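Local coordinates for segregation protein (Thermus thermophilus, PDB 1WCV) that hydrolyses ATP and, in a strictly ATP-dependent fashion, binds double-stranded DNA cooperatively as nucleoprotein filaments, probably in chromosome partitioning, at residues 5-13 against 109-119. Numbering follows the deposited sequence.
Sequences KVRRIALAN and DEGYDLVLLDA
R7 reaches over the start of strand 114-118, its NH2 3.7 Å from V115 CG2, and ends against the turn of 109-112. A turn about its CG-CD bond (chi3 62°) brings the guanidinium edge to the D109 carboxylate, the two planes 72° apart. R7 NH1 and D109 OD1 form a salt bridge at a doubtfully short 2.5 Å, while R7 NH2 adds weak bonds to D109 OD1, D109 O and Y112 O. R7 thus joins the carboxylate, and more weakly the carbonyls, of this type I turn, which is closed by Y112 N on D109 O. R8, extended from CG to NE, runs side by side with V115 (CG to CB 4.0 Å) and meets the same carboxylate through a weak salt-bridge bond, NE 3.4 Å from D109 OD2. Two arginines on one carboxylate would be expected to favour its charged form.

Between the strands the pairing is regular and parallel, with axes 4.6 Å apart. V115 N bonds R7 O; I9 turns both its N and O to strand 114-118, to V115 O and L117 N; L11 N then meets L117 O at 2.9 Å, almost straight (179°), and A119 N closes the series on L11 O. Side chains alternate: R8, A10, V115 and L117 occupy one face, I9, L11, L116 and D118 the other, where the L11 and L116 side chains cross, L11 CD2 4.0 Å from L116 CB.

At the C-terminal end D118 is bound by K20 and T21 of the nucleotide site, as expected for a P-loop NTPase of the ParA family. Helix 18-33 packs on the face of L116 and D118, and the pair lies inside the sheet, 114-118 flanked by strand 38-42 and 8-11 by strand 136-142.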
ATOM      1  N   LYS A   5     -13.619  19.292   6.561  1.00 48.74           N
ATOM      2  CA  LYS A   5     -14.047  17.911   6.194  1.00 47.66           C
ATOM      3  C   LYS A   5     -14.058  17.732   4.677  1.00 43.87           C
ATOM      4  O   LYS A   5     -14.851  18.364   3.978  1.00 45.03           O
ATOM      5  CB  LYS A   5     -15.446  17.631   6.752  1.00 52.20           C
ATOM      6  CG  LYS A   5     -15.929  16.199   6.551  1.00 58.64           C
ATOM      7  CD  LYS A   5     -15.075  15.206   7.331  1.00 62.50           C
ATOM      8  CE  LYS A   5     -15.515  13.770   7.071  1.00 64.79           C
ATOM      9  NZ  LYS A   5     -14.657  12.781   7.784  1.00 64.86           N
ATOM     10  N   VAL A   6     -13.178  16.872   4.176  1.00 37.44           N
ATOM     11  CA  VAL A   6     -13.097  16.613   2.741  1.00 32.31           C
ATOM     12  C   VAL A   6     -14.292  15.784   2.292  1.00 30.09           C
ATOM     13  O   VAL A   6     -14.464  14.642   2.712  1.00 30.59           O
ATOM     14  CB  VAL A   6     -11.791  15.866   2.374  1.00 29.25           C
ATOM     15  CG1 VAL A   6     -11.763  15.553   0.885  1.00 25.06           C
ATOM     16  CG2 VAL A   6     -10.583  16.722   2.748  1.00 29.19           C
ATOM     17  N   ARG A   7     -15.120  16.371   1.438  1.00 27.83           N
ATOM     18  CA  ARG A   7     -16.302  15.694   0.924  1.00 26.98           C
ATOM     19  C   ARG A   7     -16.198  15.603  -0.598  1.00 24.09           C
ATOM     20  O   ARG A   7     -16.560  14.591  -1.205  1.00 22.89           O
ATOM     21  CB  ARG A   7     -17.558  16.474   1.331  1.00 32.87           C
ATOM     22  CG  ARG A   7     -18.843  15.662   1.330  1.00 41.25           C
ATOM     23  CD  ARG A   7     -19.982  16.454   1.961  1.00 44.65           C
ATOM     24  NE  ARG A   7     -20.263  17.667   1.204  1.00 49.11           N
ATOM     25  CZ  ARG A   7     -20.906  17.690   0.042  1.00 50.89           C
ATOM     26  NH1 ARG A   7     -21.106  18.844  -0.577  1.00 54.23           N
ATOM     27  NH2 ARG A   7     -21.371  16.568  -0.487  1.00 50.33           N
ATOM     28  N   ARG A   8     -15.689  16.668  -1.210  1.00 21.66           N
ATOM     29  CA  ARG A   8     -15.519  16.719  -2.659  1.00 19.76           C
ATOM     30  C   ARG A   8     -14.068  16.446  -3.019  1.00 15.21           C
ATOM     31  O   ARG A   8     -13.158  17.115  -2.527  1.00 16.44           O
ATOM     32  CB  ARG A   8     -15.925  18.087  -3.199  1.00 22.44           C
ATOM     33  CG  ARG A   8     -17.402  18.378  -3.051  1.00 28.60           C
ATOM     34  CD  ARG A   8     -17.704  19.804  -3.436  1.00 31.21           C
ATOM     35  NE  ARG A   8     -19.115  20.129  -3.276  1.00 36.32           N
ATOM     36  CZ  ARG A   8     -19.601  21.362  -3.356  1.00 41.13           C
ATOM     37  NH1 ARG A   8     -20.899  21.578  -3.200  1.00 41.03           N
ATOM     38  NH2 ARG A   8     -18.782  22.379  -3.583  1.00 43.22           N
ATOM     39  N   ILE A   9     -13.868  15.458  -3.883  1.00 17.35           N
ATOM     40  CA  ILE A   9     -12.536  15.070  -4.310  1.00 14.04           C
ATOM     41  C   ILE A   9     -12.404  15.175  -5.823  1.00 12.91           C
ATOM     42  O   ILE A   9     -13.167  14.566  -6.577  1.00 16.08           O
ATOM     43  CB  ILE A   9     -12.234  13.611  -3.873  1.00 15.17           C
ATOM     44  CG1 ILE A   9     -12.338  13.500  -2.348  1.00 17.99           C
ATOM     45  CG2 ILE A   9     -10.854  13.193  -4.346  1.00 12.22           C
ATOM     46  CD1 ILE A   9     -12.294  12.065  -1.827  1.00 18.59           C
ATOM     47  N   ALA A  10     -11.431  15.961  -6.264  1.00 14.36           N
ATOM     48  CA  ALA A  10     -11.195  16.123  -7.683  1.00 13.98           C
ATOM     49  C   ALA A  10     -10.105  15.145  -8.094  1.00 14.44           C
ATOM     50  O   ALA A  10      -9.131  14.957  -7.365  1.00 16.39           O
ATOM     51  CB  ALA A  10     -10.742  17.556  -7.985  1.00 16.94           C
ATOM     52  N   LEU A  11     -10.306  14.501  -9.238  1.00 15.63           N
ATOM     53  CA  LEU A  11      -9.322  13.584  -9.803  1.00 14.57           C
ATOM     54  C   LEU A  11      -8.731  14.419 -10.933  1.00 16.43           C
ATOM     55  O   LEU A  11      -9.437  14.751 -11.891  1.00 15.52           O
ATOM     56  CB  LEU A  11      -9.993  12.334 -10.378  1.00 18.39           C
ATOM     57  CG  LEU A  11     -10.635  11.301  -9.438  1.00 21.21           C
ATOM     58  CD1 LEU A  11      -9.590  10.725  -8.516  1.00 19.77           C
ATOM     59  CD2 LEU A  11     -11.766  11.939  -8.650  1.00 23.51           C
ATOM     60  N   ALA A  12      -7.455  14.781 -10.819  1.00 15.18           N
ATOM     61  CA  ALA A  12      -6.836  15.611 -11.845  1.00 15.73           C
ATOM     62  C   ALA A  12      -5.343  15.393 -11.993  1.00 17.11           C
ATOM     63  O   ALA A  12      -4.649  15.078 -11.033  1.00 14.53           O
ATOM     64  CB  ALA A  12      -7.096  17.079 -11.535  1.00 18.42           C
ATOM     65  N   ASN A  13      -4.862  15.539 -13.221  1.00 17.29           N
ATOM     66  CA  ASN A  13      -3.437  15.454 -13.498  1.00 18.42           C
ATOM     67  C   ASN A  13      -3.203  16.368 -14.687  1.00 19.41           C
ATOM     68  O   ASN A  13      -4.146  16.915 -15.256  1.00 20.41           O
ATOM     69  CB  ASN A  13      -2.975  14.019 -13.791  1.00 18.71           C
ATOM     70  CG  ASN A  13      -3.725  13.387 -14.930  1.00 21.19           C
ATOM     71  OD1 ASN A  13      -4.285  14.078 -15.773  1.00 23.33           O
ATOM     72  ND2 ASN A  13      -3.730  12.067 -14.969  1.00 20.45           N
ATOM     73  N   ASP A 109     -25.033  19.098  -3.790  1.00 49.06           N
ATOM     74  CA  ASP A 109     -24.898  17.672  -3.516  1.00 46.75           C
ATOM     75  C   ASP A 109     -24.857  17.354  -2.025  1.00 47.23           C
ATOM     76  O   ASP A 109     -24.275  16.349  -1.618  1.00 45.02           O
ATOM     77  CB  ASP A 109     -23.613  17.158  -4.157  1.00 44.62           C
ATOM     78  CG  ASP A 109     -22.404  18.001  -3.783  1.00 42.11           C
ATOM     79  OD1 ASP A 109     -22.374  18.534  -2.655  1.00 38.21           O
ATOM     80  OD2 ASP A 109     -21.478  18.126  -4.610  1.00 42.18           O
ATOM     81  N   GLU A 110     -25.468  18.206  -1.210  1.00 47.63           N
ATOM     82  CA  GLU A 110     -25.470  17.993   0.231  1.00 47.86           C
ATOM     83  C   GLU A 110     -26.022  16.630   0.644  1.00 45.84           C
ATOM     84  O   GLU A 110     -25.841  16.206   1.783  1.00 45.91           O
ATOM     85  CB  GLU A 110     -26.249  19.111   0.937  1.00 51.70           C
ATOM     86  CG  GLU A 110     -27.549  19.527   0.264  1.00 56.52           C
ATOM     87  CD  GLU A 110     -27.325  20.361  -0.987  1.00 59.81           C
ATOM     88  OE1 GLU A 110     -26.569  21.355  -0.919  1.00 60.87           O
ATOM     89  OE2 GLU A 110     -27.915  20.030  -2.036  1.00 61.77           O
ATOM     90  N   GLY A 111     -26.677  15.939  -0.282  1.00 42.97           N
ATOM     91  CA  GLY A 111     -27.229  14.634   0.036  1.00 40.21           C
ATOM     92  C   GLY A 111     -26.243  13.480  -0.075  1.00 38.71           C
ATOM     93  O   GLY A 111     -26.580  12.335   0.230  1.00 35.34           O
ATOM     94  N   TYR A 112     -25.020  13.772  -0.508  1.00 34.83           N
ATOM     95  CA  TYR A 112     -24.006  12.735  -0.658  1.00 30.88           C
ATOM     96  C   TYR A 112     -22.914  12.811   0.403  1.00 29.47           C
ATOM     97  O   TYR A 112     -22.655  13.869   0.975  1.00 29.13           O
ATOM     98  CB  TYR A 112     -23.367  12.831  -2.048  1.00 31.13           C
ATOM     99  CG  TYR A 112     -24.324  12.564  -3.187  1.00 31.42           C
ATOM    100  CD1 TYR A 112     -24.693  11.263  -3.521  1.00 31.48           C
ATOM    101  CD2 TYR A 112     -24.887  13.616  -3.915  1.00 31.40           C
ATOM    102  CE1 TYR A 112     -25.596  11.013  -4.547  1.00 29.39           C
ATOM    103  CE2 TYR A 112     -25.793  13.377  -4.946  1.00 30.21           C
ATOM    104  CZ  TYR A 112     -26.144  12.073  -5.256  1.00 31.71           C
ATOM    105  OH  TYR A 112     -27.042  11.824  -6.267  1.00 29.38           O
ATOM    106  N   ASP A 113     -22.289  11.671   0.674  1.00 24.73           N
ATOM    107  CA  ASP A 113     -21.194  11.612   1.631  1.00 26.11           C
ATOM    108  C   ASP A 113     -19.932  12.068   0.904  1.00 22.85           C
ATOM    109  O   ASP A 113     -19.138  12.836   1.439  1.00 24.04           O
ATOM    110  CB  ASP A 113     -20.973  10.182   2.127  1.00 28.07           C
ATOM    111  CG  ASP A 113     -22.103   9.681   2.993  1.00 30.09           C
ATOM    112  OD1 ASP A 113     -22.402  10.345   4.006  1.00 31.52           O
ATOM    113  OD2 ASP A 113     -22.681   8.623   2.663  1.00 31.04           O
ATOM    114  N   LEU A 114     -19.769  11.584  -0.325  1.00 24.12           N
ATOM    115  CA  LEU A 114     -18.599  11.904  -1.139  1.00 22.51           C
ATOM    116  C   LEU A 114     -18.945  12.224  -2.591  1.00 22.02           C
ATOM    117  O   LEU A 114     -19.798  11.576  -3.204  1.00 23.29           O
ATOM    118  CB  LEU A 114     -17.620  10.729  -1.122  1.00 20.07           C
ATOM    119  CG  LEU A 114     -17.136  10.233   0.239  1.00 25.71           C
ATOM    120  CD1 LEU A 114     -16.454   8.892   0.063  1.00 21.33           C
ATOM    121  CD2 LEU A 114     -16.188  11.246   0.863  1.00 25.76           C
ATOM    122  N   VAL A 115     -18.259  13.222  -3.138  1.00 18.95           N
ATOM    123  CA  VAL A 115     -18.469  13.638  -4.517  1.00 19.12           C
ATOM    124  C   VAL A 115     -17.128  13.609  -5.247  1.00 15.73           C
ATOM    125  O   VAL A 115     -16.190  14.288  -4.843  1.00 19.52           O
ATOM    126  CB  VAL A 115     -19.033  15.070  -4.579  1.00 17.30           C
ATOM    127  CG1 VAL A 115     -19.372  15.429  -6.026  1.00 19.99           C
ATOM    128  CG2 VAL A 115     -20.265  15.181  -3.685  1.00 19.95           C
ATOM    129  N   LEU A 116     -17.039  12.801  -6.298  1.00 14.07           N
ATOM    130  CA  LEU A 116     -15.802  12.692  -7.079  1.00 14.33           C
ATOM    131  C   LEU A 116     -15.962  13.463  -8.379  1.00 16.05           C
ATOM    132  O   LEU A 116     -16.948  13.292  -9.088  1.00 17.58           O
ATOM    133  CB  LEU A 116     -15.482  11.222  -7.388  1.00 18.36           C
ATOM    134  CG  LEU A 116     -14.798  10.395  -6.288  1.00 19.67           C
ATOM    135  CD1 LEU A 116     -15.568  10.495  -4.983  1.00 21.95           C
ATOM    136  CD2 LEU A 116     -14.705   8.939  -6.739  1.00 19.12           C
ATOM    137  N   LEU A 117     -14.988  14.312  -8.691  1.00 15.49           N
ATOM    138  CA  LEU A 117     -15.048  15.107  -9.916  1.00 16.28           C
ATOM    139  C   LEU A 117     -13.947  14.688 -10.873  1.00 16.90           C
ATOM    140  O   LEU A 117     -12.779  14.954 -10.613  1.00 18.23           O
ATOM    141  CB  LEU A 117     -14.871  16.586  -9.580  1.00 15.93           C
ATOM    142  CG  LEU A 117     -15.730  17.165  -8.459  1.00 18.62           C
ATOM    143  CD1 LEU A 117     -15.208  18.547  -8.088  1.00 23.35           C
ATOM    144  CD2 LEU A 117     -17.189  17.224  -8.906  1.00 22.19           C
ATOM    145  N   ASP A 118     -14.312  14.034 -11.972  1.00 18.86           N
ATOM    146  CA  ASP A 118     -13.324  13.604 -12.956  1.00 17.80           C
ATOM    147  C   ASP A 118     -13.027  14.777 -13.880  1.00 17.64           C
ATOM    148  O   ASP A 118     -13.746  15.014 -14.846  1.00 17.10           O
ATOM    149  CB  ASP A 118     -13.843  12.407 -13.755  1.00 17.54           C
ATOM    150  CG  ASP A 118     -12.764  11.771 -14.611  1.00 20.59           C
ATOM    151  OD1 ASP A 118     -11.569  11.912 -14.260  1.00 23.09           O
ATOM    152  OD2 ASP A 118     -13.101  11.120 -15.624  1.00 24.34           O
ATOM    153  N   ALA A 119     -11.948  15.495 -13.576  1.00 18.07           N
ATOM    154  CA  ALA A 119     -11.544  16.681 -14.328  1.00 18.79           C
ATOM    155  C   ALA A 119     -10.756  16.414 -15.601  1.00 19.99           C
ATOM    156  O   ALA A 119      -9.969  15.473 -15.683  1.00 20.24           O
ATOM    157  CB  ALA A 119     -10.734  17.596 -13.426  1.00 19.11           C
TER